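Local coordinates for phosphogluconate dehydrogenase NAD-binding putative C-terminal domain-containing protein (Sinorhizobium meliloti, PDB 4EZB) that is of uncertain function but is probably an oxidoreductase, with a Rossmann-like nucleotide-binding domain joined to a helical domain, at residues Asp113-Asp119 with Lys139-Gly145; Ala104-Ala108 with Ala134-Lys139; Val123-Lys128 with Ser192-Met196; Glu156-Val162 with Gly178-Val184. All coordinates share one frame; numbering follows the deposited sequence.

Contact 1 of 4, residues Asp113-Asp119 with Lys139-Gly145; sequences DEAVFID and KGSFVEG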
# COMPACT_ATOMS: atom_id res chain seq x y z
N ASP A 113 -24.76 -26.86 28.66
CA ASP A 113 -23.33 -27.13 28.54
C ASP A 113 -22.89 -27.78 27.22
O ASP A 113 -21.69 -27.91 26.96
CB ASP A 113 -22.77 -27.88 29.76
CG ASP A 113 -23.39 -29.24 29.95
OD1 ASP A 113 -24.64 -29.35 29.93
OD2 ASP A 113 -22.63 -30.21 30.15
N GLU A 114 -23.83 -28.20 26.39
CA GLU A 114 -23.46 -28.64 25.05
C GLU A 114 -23.54 -27.51 24.02
O GLU A 114 -22.95 -27.59 22.93
CB GLU A 114 -24.28 -29.87 24.63
CG GLU A 114 -23.61 -31.19 25.01
CD GLU A 114 -24.59 -32.31 25.34
OE1 GLU A 114 -25.73 -32.03 25.78
OE2 GLU A 114 -24.21 -33.49 25.18
N ALA A 115 -24.25 -26.44 24.37
CA ALA A 115 -24.58 -25.39 23.41
C ALA A 115 -23.37 -24.55 22.99
O ALA A 115 -22.45 -24.35 23.77
CB ALA A 115 -25.67 -24.50 23.96
N VAL A 116 -23.40 -24.07 21.75
CA VAL A 116 -22.38 -23.16 21.24
C VAL A 116 -23.00 -21.78 20.96
O VAL A 116 -23.99 -21.68 20.26
CB VAL A 116 -21.71 -23.74 19.97
CG1 VAL A 116 -20.60 -22.81 19.49
CG2 VAL A 116 -21.14 -25.13 20.23
N PHE A 117 -22.44 -20.74 21.57
CA PHE A 117 -22.77 -19.34 21.30
C PHE A 117 -21.78 -18.87 20.24
O PHE A 117 -20.56 -18.91 20.47
CB PHE A 117 -22.55 -18.56 22.59
CG PHE A 117 -23.01 -17.11 22.54
CD1 PHE A 117 -24.32 -16.77 22.88
CD2 PHE A 117 -22.11 -16.10 22.21
CE1 PHE A 117 -24.74 -15.44 22.88
CE2 PHE A 117 -22.51 -14.77 22.20
CZ PHE A 117 -23.83 -14.44 22.54
N ILE A 118 -22.28 -18.49 19.06
CA ILE A 118 -21.43 -17.96 18.02
C ILE A 118 -21.65 -16.46 17.93
O ILE A 118 -22.76 -15.98 17.67
CB ILE A 118 -21.67 -18.60 16.62
CG1 ILE A 118 -21.67 -20.13 16.68
CG2 ILE A 118 -20.62 -18.13 15.62
CD1 ILE A 118 -21.94 -20.77 15.33
N ASP A 119 -20.60 -15.70 18.16
CA ASP A 119 -20.75 -14.26 18.16
C ASP A 119 -20.47 -13.78 16.76
O ASP A 119 -19.35 -13.89 16.30
CB ASP A 119 -19.76 -13.62 19.13
CG ASP A 119 -20.01 -12.14 19.30
OD1 ASP A 119 -20.51 -11.76 20.40
OD2 ASP A 119 -19.74 -11.37 18.33
N LYS A 139 -22.20 -22.29 31.37
CA LYS A 139 -21.86 -23.67 30.97
C LYS A 139 -21.60 -23.86 29.47
O LYS A 139 -21.04 -24.87 29.04
CB LYS A 139 -22.98 -24.61 31.39
CG LYS A 139 -23.46 -24.44 32.83
CD LYS A 139 -24.73 -25.23 33.11
CE LYS A 139 -24.46 -26.73 33.05
NZ LYS A 139 -23.21 -27.11 33.78
N GLY A 140 -22.03 -22.91 28.66
CA GLY A 140 -21.92 -23.04 27.21
C GLY A 140 -20.54 -22.78 26.65
O GLY A 140 -19.67 -22.24 27.34
N SER A 141 -20.35 -23.18 25.40
CA SER A 141 -19.14 -22.93 24.63
C SER A 141 -19.28 -21.66 23.79
O SER A 141 -20.39 -21.28 23.45
CB SER A 141 -18.87 -24.11 23.68
OG SER A 141 -18.68 -25.33 24.38
N PHE A 142 -18.16 -21.04 23.45
CA PHE A 142 -18.14 -19.82 22.66
C PHE A 142 -17.37 -20.08 21.36
O PHE A 142 -16.33 -20.70 21.39
CB PHE A 142 -17.45 -18.70 23.45
CG PHE A 142 -17.31 -17.40 22.67
CD1 PHE A 142 -18.34 -16.47 22.66
CD2 PHE A 142 -16.15 -17.12 21.95
CE1 PHE A 142 -18.20 -15.26 21.96
CE2 PHE A 142 -16.00 -15.92 21.23
CZ PHE A 142 -17.03 -15.00 21.23
N VAL A 143 -17.91 -19.66 20.21
CA VAL A 143 -17.14 -19.71 18.97
C VAL A 143 -17.16 -18.28 18.43
O VAL A 143 -18.19 -17.64 18.41
CB VAL A 143 -17.69 -20.71 17.92
CG1 VAL A 143 -17.07 -20.47 16.56
CG2 VAL A 143 -17.42 -22.16 18.35
N GLU A 144 -16.03 -17.78 17.99
CA GLU A 144 -16.06 -16.43 17.45
C GLU A 144 -16.27 -16.45 15.95
O GLU A 144 -15.54 -17.12 15.24
CB GLU A 144 -14.74 -15.75 17.79
CG GLU A 144 -14.61 -14.42 17.07
CD GLU A 144 -13.31 -14.26 16.35
OE1 GLU A 144 -13.03 -13.13 15.92
OE2 GLU A 144 -12.56 -15.24 16.21
N GLY A 145 -17.26 -15.71 15.45
CA GLY A 145 -17.45 -15.61 14.00
C GLY A 145 -17.24 -14.21 13.44
O GLY A 145 -17.31 -13.20 14.18
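Phe142 leans its ring across to the neighbouring strand, bringing CD1 to 3.8 Å from CD2 of Phe117 and CE1 to 3.6 Å from CB of Asp119. The two rings cross obliquely. CG of Phe142 stands anti to its backbone N (chi1 177°), which carries the ring forward along the strand until it spans both partners. The face on the far side of the pair holds beta-branched residues, well suited to extended backbone: Val116 CG1 presses on Val143 CG2 at 3.4 Å, tighter than an ordinary carbon contact. Between the two faces runs the parallel ladder. Ser141 N bonds to Ala115 O, Phe117 N to Ser141 O at 2.8 Å and almost straight (177°), Val143 N to Phe117 O, Asp119 N to Val143 O, and Gly145 N to Asp119 O. Glycine fits at 145 because a CB would press on Ile118 CG2.

Further out, helix 125-136 lies over the phenyl side, with Ala132 and Ile135 backing Phe142, while Val170 of helix 167-175 meets Val116, Ile118 and Val143 on the other. The buried carboxylate of Asp119 is satisfied by a salt bridge to Lys128 and by Asn121 N, and Ser141 OG by Arg166. A serine in place of Phe142 would probably open a gap beneath helix 125-136 and take from the Phe117 ring one of the groups that pack on it. Two parallel neighbouring strands, connected by a helix packed on one face, make up the beta-alpha-beta unit 116-119, 125-136, 141-147, the building block of Rossmann-like sheets.

Contact 2 of 4, residues Ala104-Ala108 with Ala134-Lys139; sequences AASAA and AIATGK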
# COMPACT_ATOMS: atom_id res chain seq x y z
N ALA A 104 -23.90 -11.15 25.40
CA ALA A 104 -23.18 -12.30 25.86
C ALA A 104 -23.45 -12.60 27.33
O ALA A 104 -23.68 -13.75 27.71
CB ALA A 104 -21.69 -12.11 25.60
N ALA A 105 -23.42 -11.56 28.16
CA ALA A 105 -23.61 -11.72 29.59
C ALA A 105 -25.02 -12.20 29.95
O ALA A 105 -25.16 -12.97 30.90
CB ALA A 105 -23.27 -10.43 30.32
N SER A 106 -26.03 -11.78 29.17
CA SER A 106 -27.43 -12.24 29.36
C SER A 106 -27.60 -13.70 29.04
O SER A 106 -28.34 -14.43 29.73
CB SER A 106 -28.38 -11.50 28.41
OG SER A 106 -28.40 -10.12 28.66
N ALA A 107 -26.97 -14.12 27.95
CA ALA A 107 -27.12 -15.46 27.46
C ALA A 107 -26.41 -16.46 28.35
O ALA A 107 -26.88 -17.57 28.56
CB ALA A 107 -26.62 -15.53 26.03
N ALA A 108 -25.27 -16.06 28.91
CA ALA A 108 -24.36 -17.00 29.58
C ALA A 108 -25.05 -17.97 30.56
O ALA A 108 -24.83 -19.18 30.47
CB ALA A 108 -23.19 -16.26 30.24
N ALA A 134 -17.63 -13.58 29.19
CA ALA A 134 -19.00 -13.64 29.73
C ALA A 134 -19.61 -15.06 29.59
O ALA A 134 -20.04 -15.66 30.59
CB ALA A 134 -19.88 -12.61 29.04
N ILE A 135 -19.62 -15.59 28.36
CA ILE A 135 -20.07 -16.96 28.07
C ILE A 135 -19.42 -17.98 29.00
O ILE A 135 -20.07 -18.94 29.42
CB ILE A 135 -19.82 -17.34 26.57
CG1 ILE A 135 -20.63 -16.43 25.60
CG2 ILE A 135 -20.10 -18.82 26.28
CD1 ILE A 135 -22.15 -16.51 25.79
N ALA A 136 -18.13 -17.78 29.31
CA ALA A 136 -17.38 -18.72 30.14
C ALA A 136 -17.85 -18.73 31.60
O ALA A 136 -17.59 -19.68 32.31
CB ALA A 136 -15.89 -18.43 30.08
N THR A 137 -18.55 -17.67 32.03
CA THR A 137 -19.10 -17.63 33.38
C THR A 137 -20.33 -18.54 33.52
O THR A 137 -20.91 -18.64 34.60
CB THR A 137 -19.43 -16.20 33.83
OG1 THR A 137 -20.63 -15.75 33.18
CG2 THR A 137 -18.30 -15.26 33.50
N GLY A 138 -20.72 -19.20 32.43
CA GLY A 138 -21.82 -20.15 32.44
C GLY A 138 -21.31 -21.48 31.93
O GLY A 138 -20.11 -21.74 32.01
N LYS A 139 -22.20 -22.29 31.37
CA LYS A 139 -21.86 -23.67 30.97
C LYS A 139 -21.60 -23.86 29.47
O LYS A 139 -21.04 -24.87 29.04
CB LYS A 139 -22.98 -24.61 31.39
CG LYS A 139 -23.46 -24.44 32.83
CD LYS A 139 -24.73 -25.23 33.11
CE LYS A 139 -24.46 -26.73 33.05
NZ LYS A 139 -23.21 -27.11 33.78
O HOH W 1 -22.61 -20.15 29.06
O HOH W 2 -24.96 -21.90 31.14
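The carbonyl oxygen of Ala134, with the methyl CB of Ala108 pushed up to it at 3.2 Å, is gripped twice by Thr137: OG1 donates to it at 2.7 Å and the backbone N at 2.9 Å. The contact joins the C-terminal ends of two neighbouring helices, 100-107 and 125-136, which cover the same face of the sheet in the Rossmann-like alpha/beta domain. Thr137 suits the end of its helix because its hydroxyl folds back, OG1 lying between the backbone N and the carbonyl carbon (chi1 75°), and takes up an oxygen of the last turn. That bond lies in the plane of the Ala134 carbonyl.

Alanines, with nothing beyond a methyl, let the backbones come close. CB of Ala104 meets CB of Ala134 at 3.9 Å, and Ala105 borders the same methyl through its backbone N.

Where the helices end, water takes over. Ala108 O accepts from two waters: one also donates to Ile135 O, and the other receives Lys139 N at 2.8 Å, so the two segments are bridged by water, with no direct hydrogen bond between them. Gly138 passes this oxygen closely, and a CB on it would run into Ala108 O. On the inner side, toward Phe117 of the sheet, Ile135 bends at chi2 (-61°), bringing its CD1 to 3.7 Å from Ala104 O.

Contact 3 of 4, residues Val123-Lys128 with Ser192-Met196; sequences VGPDTK and SSLKM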
# COMPACT_ATOMS: atom_id res chain seq x y z
N VAL A 123 -17.26 -6.59 15.62
CA VAL A 123 -16.37 -6.03 16.63
C VAL A 123 -14.97 -6.65 16.51
O VAL A 123 -14.80 -7.65 15.81
CB VAL A 123 -16.97 -6.16 18.06
CG1 VAL A 123 -18.22 -5.29 18.19
CG2 VAL A 123 -17.30 -7.62 18.41
N GLY A 124 -13.97 -6.05 17.15
CA GLY A 124 -12.61 -6.56 17.05
C GLY A 124 -12.38 -7.70 18.02
O GLY A 124 -13.26 -7.95 18.85
N PRO A 125 -11.21 -8.39 17.94
CA PRO A 125 -10.89 -9.56 18.76
C PRO A 125 -10.90 -9.28 20.26
O PRO A 125 -11.13 -10.19 21.06
CB PRO A 125 -9.48 -9.96 18.31
CG PRO A 125 -8.94 -8.76 17.63
CD PRO A 125 -10.13 -8.13 16.97
N ASP A 126 -10.65 -8.04 20.61
CA ASP A 126 -10.68 -7.54 22.00
C ASP A 126 -12.06 -7.72 22.64
O ASP A 126 -12.19 -8.39 23.69
CB ASP A 126 -10.30 -6.05 21.96
CG ASP A 126 -10.63 -5.40 20.60
OD1 ASP A 126 -11.67 -4.72 20.50
OD2 ASP A 126 -9.86 -5.61 19.61
N THR A 127 -13.07 -7.12 22.01
CA THR A 127 -14.48 -7.30 22.39
C THR A 127 -14.94 -8.75 22.28
O THR A 127 -15.66 -9.25 23.15
CB THR A 127 -15.41 -6.42 21.53
OG1 THR A 127 -14.88 -5.10 21.46
CG2 THR A 127 -16.81 -6.35 22.13
N LYS A 128 -14.52 -9.44 21.23
CA LYS A 128 -14.82 -10.86 21.09
C LYS A 128 -14.33 -11.62 22.32
O LYS A 128 -15.01 -12.54 22.79
CB LYS A 128 -14.15 -11.48 19.87
CG LYS A 128 -14.63 -10.99 18.51
CD LYS A 128 -16.12 -11.23 18.24
CE LYS A 128 -16.36 -11.14 16.74
NZ LYS A 128 -17.77 -11.44 16.41
N SER A 192 -12.05 -12.58 13.51
CA SER A 192 -12.17 -11.14 13.34
C SER A 192 -10.80 -10.53 13.03
O SER A 192 -10.72 -9.55 12.28
CB SER A 192 -12.83 -10.47 14.55
OG SER A 192 -12.02 -10.59 15.71
N SER A 193 -9.74 -11.12 13.57
CA SER A 193 -8.39 -10.68 13.24
C SER A 193 -8.14 -10.82 11.75
O SER A 193 -7.70 -9.89 11.11
CB SER A 193 -7.36 -11.47 14.02
OG SER A 193 -7.35 -10.97 15.35
N LEU A 194 -8.46 -11.98 11.21
CA LEU A 194 -8.32 -12.26 9.80
C LEU A 194 -9.14 -11.29 8.90
O LEU A 194 -8.62 -10.77 7.91
CB LEU A 194 -8.72 -13.71 9.54
CG LEU A 194 -8.54 -14.31 8.17
CD1 LEU A 194 -7.19 -13.91 7.64
CD2 LEU A 194 -8.61 -15.82 8.27
N LYS A 195 -10.39 -11.05 9.27
CA LYS A 195 -11.26 -10.12 8.55
C LYS A 195 -10.66 -8.71 8.53
O LYS A 195 -10.56 -8.07 7.47
CB LYS A 195 -12.66 -10.09 9.19
CG LYS A 195 -13.55 -9.01 8.62
CD LYS A 195 -14.98 -9.10 9.11
CE LYS A 195 -15.78 -7.88 8.65
NZ LYS A 195 -17.22 -7.99 9.00
N MSE A 196 -10.25 -8.25 9.70
CA MSE A 196 -9.66 -6.92 9.87
C MSE A 196 -8.34 -6.73 9.16
O MSE A 196 -8.13 -5.71 8.50
CB MSE A 196 -9.46 -6.69 11.35
CG MSE A 196 -10.11 -5.37 11.72
SE MSE A 196 -12.00 -5.61 12.20
CE MSE A 196 -11.81 -6.99 13.59
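The N-terminus of helix 125-136 meets the early part of helix 190-218, the long helix that leads out of the alpha/beta domain, and Pro125 is the residue wedged between them. Proline suits the first turn of a helix, where its nitrogen has no hydrogen to give and none is called for. Gly124 holds the N-cap position before it, and its O receives Lys128 N.

Ser192 OG comes to 3.3 Å from Pro125 CD and 3.2 Å from Pro125 N, a contact and not a hydrogen bond. Ser193 OG touches the ring at Pro125 CG, 3.6 Å away. Small serines allow this close approach while their hydroxyls bond back to Gly189 O, just before the helix, weakly in the case of Ser192. Met196, present as selenomethionine, also reaches the ring. The chain of Met196 bends at chi2 and chi3 (89° and 54°), swinging Met196 CE back to 3.6 Å from Gly124 CA. The same Met196 CE lies 3.9 Å from Pro125 CD. Lys128 contributes only its aliphatic CG, 3.8 Å from Ser192 OG; its NZ is occupied by Asp119, Gly145 O and Asn121 O.

An alanine in place of Pro125 lacks CG and CD, so Ser193 OG would probably lose its nearest contact and Met196 CE its touch on CD, opening a small gap between the helices. Thr266 of helix 238-268 reaches both Pro125 and Met196, and Ala219 of the second subunit packs on Ser193. Such a joint, where a long helix leaves a Rossmann-like domain for a helical one, is consistent with the two-domain build of 6-phosphogluconate dehydrogenase-like proteins.

Contact 4 of 4, residues Glu156-Val162 with Gly178-Val184; sequences EKVPILV and GMNLEAV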
# COMPACT_ATOMS: atom_id res chain seq x y z
N GLU A 156 -28.29 -17.11 3.89
CA GLU A 156 -27.64 -18.10 4.76
C GLU A 156 -26.28 -18.65 4.25
O GLU A 156 -25.63 -19.45 4.93
CB GLU A 156 -28.60 -19.25 5.04
CG GLU A 156 -28.63 -20.33 3.97
CD GLU A 156 -29.52 -19.99 2.79
OE1 GLU A 156 -29.58 -18.81 2.36
OE2 GLU A 156 -30.15 -20.92 2.26
N LYS A 157 -25.89 -18.23 3.05
CA LYS A 157 -24.65 -18.70 2.43
C LYS A 157 -23.61 -17.59 2.41
O LYS A 157 -22.55 -17.71 1.79
CB LYS A 157 -24.93 -19.21 1.02
CG LYS A 157 -26.01 -20.28 0.99
CD LYS A 157 -25.79 -21.24 -0.16
CE LYS A 157 -26.93 -22.24 -0.26
NZ LYS A 157 -27.15 -23.03 0.98
N VAL A 158 -23.93 -16.50 3.09
CA VAL A 158 -22.96 -15.45 3.38
C VAL A 158 -21.71 -16.11 3.98
O VAL A 158 -21.83 -17.01 4.86
CB VAL A 158 -23.61 -14.39 4.31
CG1 VAL A 158 -23.95 -14.96 5.69
CG2 VAL A 158 -22.77 -13.13 4.41
N PRO A 159 -20.52 -15.73 3.48
CA PRO A 159 -19.28 -16.28 4.03
C PRO A 159 -19.08 -15.83 5.48
O PRO A 159 -19.08 -14.63 5.79
CB PRO A 159 -18.18 -15.69 3.11
CG PRO A 159 -18.82 -14.50 2.45
CD PRO A 159 -20.28 -14.83 2.32
N ILE A 160 -18.98 -16.82 6.38
CA ILE A 160 -18.66 -16.58 7.79
C ILE A 160 -17.35 -17.29 8.13
O ILE A 160 -17.17 -18.45 7.79
CB ILE A 160 -19.82 -17.01 8.71
CG1 ILE A 160 -21.02 -16.09 8.47
CG2 ILE A 160 -19.40 -16.96 10.18
CD1 ILE A 160 -22.35 -16.55 9.07
N LEU A 161 -16.42 -16.57 8.77
CA LEU A 161 -15.26 -17.20 9.37
C LEU A 161 -15.54 -17.47 10.86
O LEU A 161 -16.12 -16.63 11.54
CB LEU A 161 -14.03 -16.32 9.20
CG LEU A 161 -13.60 -16.00 7.73
CD1 LEU A 161 -12.27 -15.26 7.67
CD2 LEU A 161 -13.54 -17.25 6.85
N VAL A 162 -15.11 -18.63 11.34
CA VAL A 162 -15.24 -18.99 12.77
C VAL A 162 -13.90 -19.47 13.38
O VAL A 162 -13.05 -20.06 12.69
CB VAL A 162 -16.40 -20.00 13.01
CG1 VAL A 162 -17.74 -19.30 12.87
CG2 VAL A 162 -16.34 -21.16 12.02
N GLY A 178 -26.68 -26.19 5.21
CA GLY A 178 -26.61 -25.31 4.03
C GLY A 178 -25.94 -23.95 4.22
O GLY A 178 -25.95 -23.12 3.29
N MSE A 179 -25.34 -23.71 5.39
CA MSE A 179 -24.63 -22.44 5.64
C MSE A 179 -23.24 -22.47 5.08
O MSE A 179 -22.79 -23.52 4.61
CB MSE A 179 -24.59 -22.12 7.12
CG MSE A 179 -26.01 -21.87 7.58
SE MSE A 179 -26.02 -20.86 9.27
CE MSE A 179 -26.83 -22.30 10.34
N ASN A 180 -22.53 -21.34 5.14
CA ASN A 180 -21.24 -21.21 4.49
C ASN A 180 -20.09 -20.76 5.42
O ASN A 180 -19.50 -19.68 5.25
CB ASN A 180 -21.39 -20.26 3.30
CG ASN A 180 -20.10 -20.09 2.51
OD1 ASN A 180 -19.25 -20.98 2.47
ND2 ASN A 180 -19.97 -18.94 1.87
N LEU A 181 -19.77 -21.62 6.37
CA LEU A 181 -18.76 -21.31 7.39
C LEU A 181 -17.42 -21.95 7.08
O LEU A 181 -17.36 -23.09 6.64
CB LEU A 181 -19.23 -21.85 8.73
CG LEU A 181 -20.16 -21.05 9.62
CD1 LEU A 181 -21.59 -20.96 9.07
CD2 LEU A 181 -20.15 -21.70 11.00
N GLU A 182 -16.34 -21.22 7.33
CA GLU A 182 -15.03 -21.89 7.44
C GLU A 182 -14.29 -21.65 8.75
O GLU A 182 -14.19 -20.53 9.23
CB GLU A 182 -14.14 -21.67 6.22
CG GLU A 182 -14.07 -20.27 5.69
CD GLU A 182 -13.12 -20.18 4.51
OE1 GLU A 182 -11.92 -20.53 4.68
OE2 GLU A 182 -13.57 -19.77 3.42
N ALA A 183 -13.81 -22.73 9.32
CA ALA A 183 -13.03 -22.66 10.55
C ALA A 183 -11.63 -22.21 10.18
O ALA A 183 -10.99 -22.79 9.31
CB ALA A 183 -13.01 -24.02 11.25
N VAL A 184 -11.15 -21.15 10.82
CA VAL A 184 -9.87 -20.58 10.43
C VAL A 184 -8.81 -20.72 11.52
O VAL A 184 -7.64 -20.37 11.30
CB VAL A 184 -10.00 -19.13 9.95
CG1 VAL A 184 -10.91 -19.07 8.73
CG2 VAL A 184 -10.59 -18.26 11.06
O HOH W 3 -23.19 -18.98 6.14
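Leu161 pushes its CD2 into the notch between Glu182 and Val184, 3.3 Å from Glu182 CG and 3.7 Å from Val184 CG1. It runs alongside the glutamate stem but meets the valine at about a right angle, so a branched tip fills the hollow that two alternate residues of the next strand leave. The opposite face repeats the fit with the roles exchanged. Here Leu181 is the bump: its CG lies beside Ile160 CB at 4.2 Å and its CD2 reaches Val162 CG1 at 3.9 Å, so it fills the dip between Ile160 and Val162. Ala171 of helix 167-175 backs Leu181. Parallel ladder bonds join the strands under both faces, from Ile160 N to Asn180 O through Glu182 N to Ile160 O and Val162 N to Glu182 O, ending with Val184 N to Val162 O.

Toward the N-terminal end of the pair, polar groups replace interlocking shapes. Lys157 lies along Gly178 and ends with NZ on a lone pair of Gly178 O, 2.6 Å away. Gly178 closes a helix in a Schellman motif, whose positive phi calls for glycine. Asn180, with CG anti to its backbone N (chi1 -178°), reaches over to Lys157 O and donates from ND2 at 2.9 Å, above the carbonyl plane. One water bridges the backbones, donating to Glu156 O and Val158 O and accepting Asn180 N at 2.6 Å.

Glu182 also has a long, weak ion pair with Arg224 of the second subunit. The chemistry thus divides along the pair: side-chain and water bonds hold the N-terminal ends of the two segments, whereas backbone bonds join the strands beyond, with apolar side chains interlocked on both faces.

Contacts 1 and 4 belong to one mixed sheet, with centres 16 Å apart: 141-147 and 159-163 are antiparallel neighbours, and Val143 packs on Val162. Each spans a beta-alpha-beta unit, and along the chain contact 1 closes before contact 4 opens. Contact 2, centred 9 Å from contact 1, joins helices covering one face of the sheet; it shares Lys139 with contact 1, and Ile135 packs on Phe117. Contact 3 uses the other end of the helix in contact 2, their centres 19 Å apart, and encloses contact 4 in its loop. Leu194 packs on Leu161 and Val184, so helix 190-218 packs against the sheet. Contact 3 thus lies where the Rossmann-like domain meets the helical one, and contacts 3 and 4 both touch the second subunit.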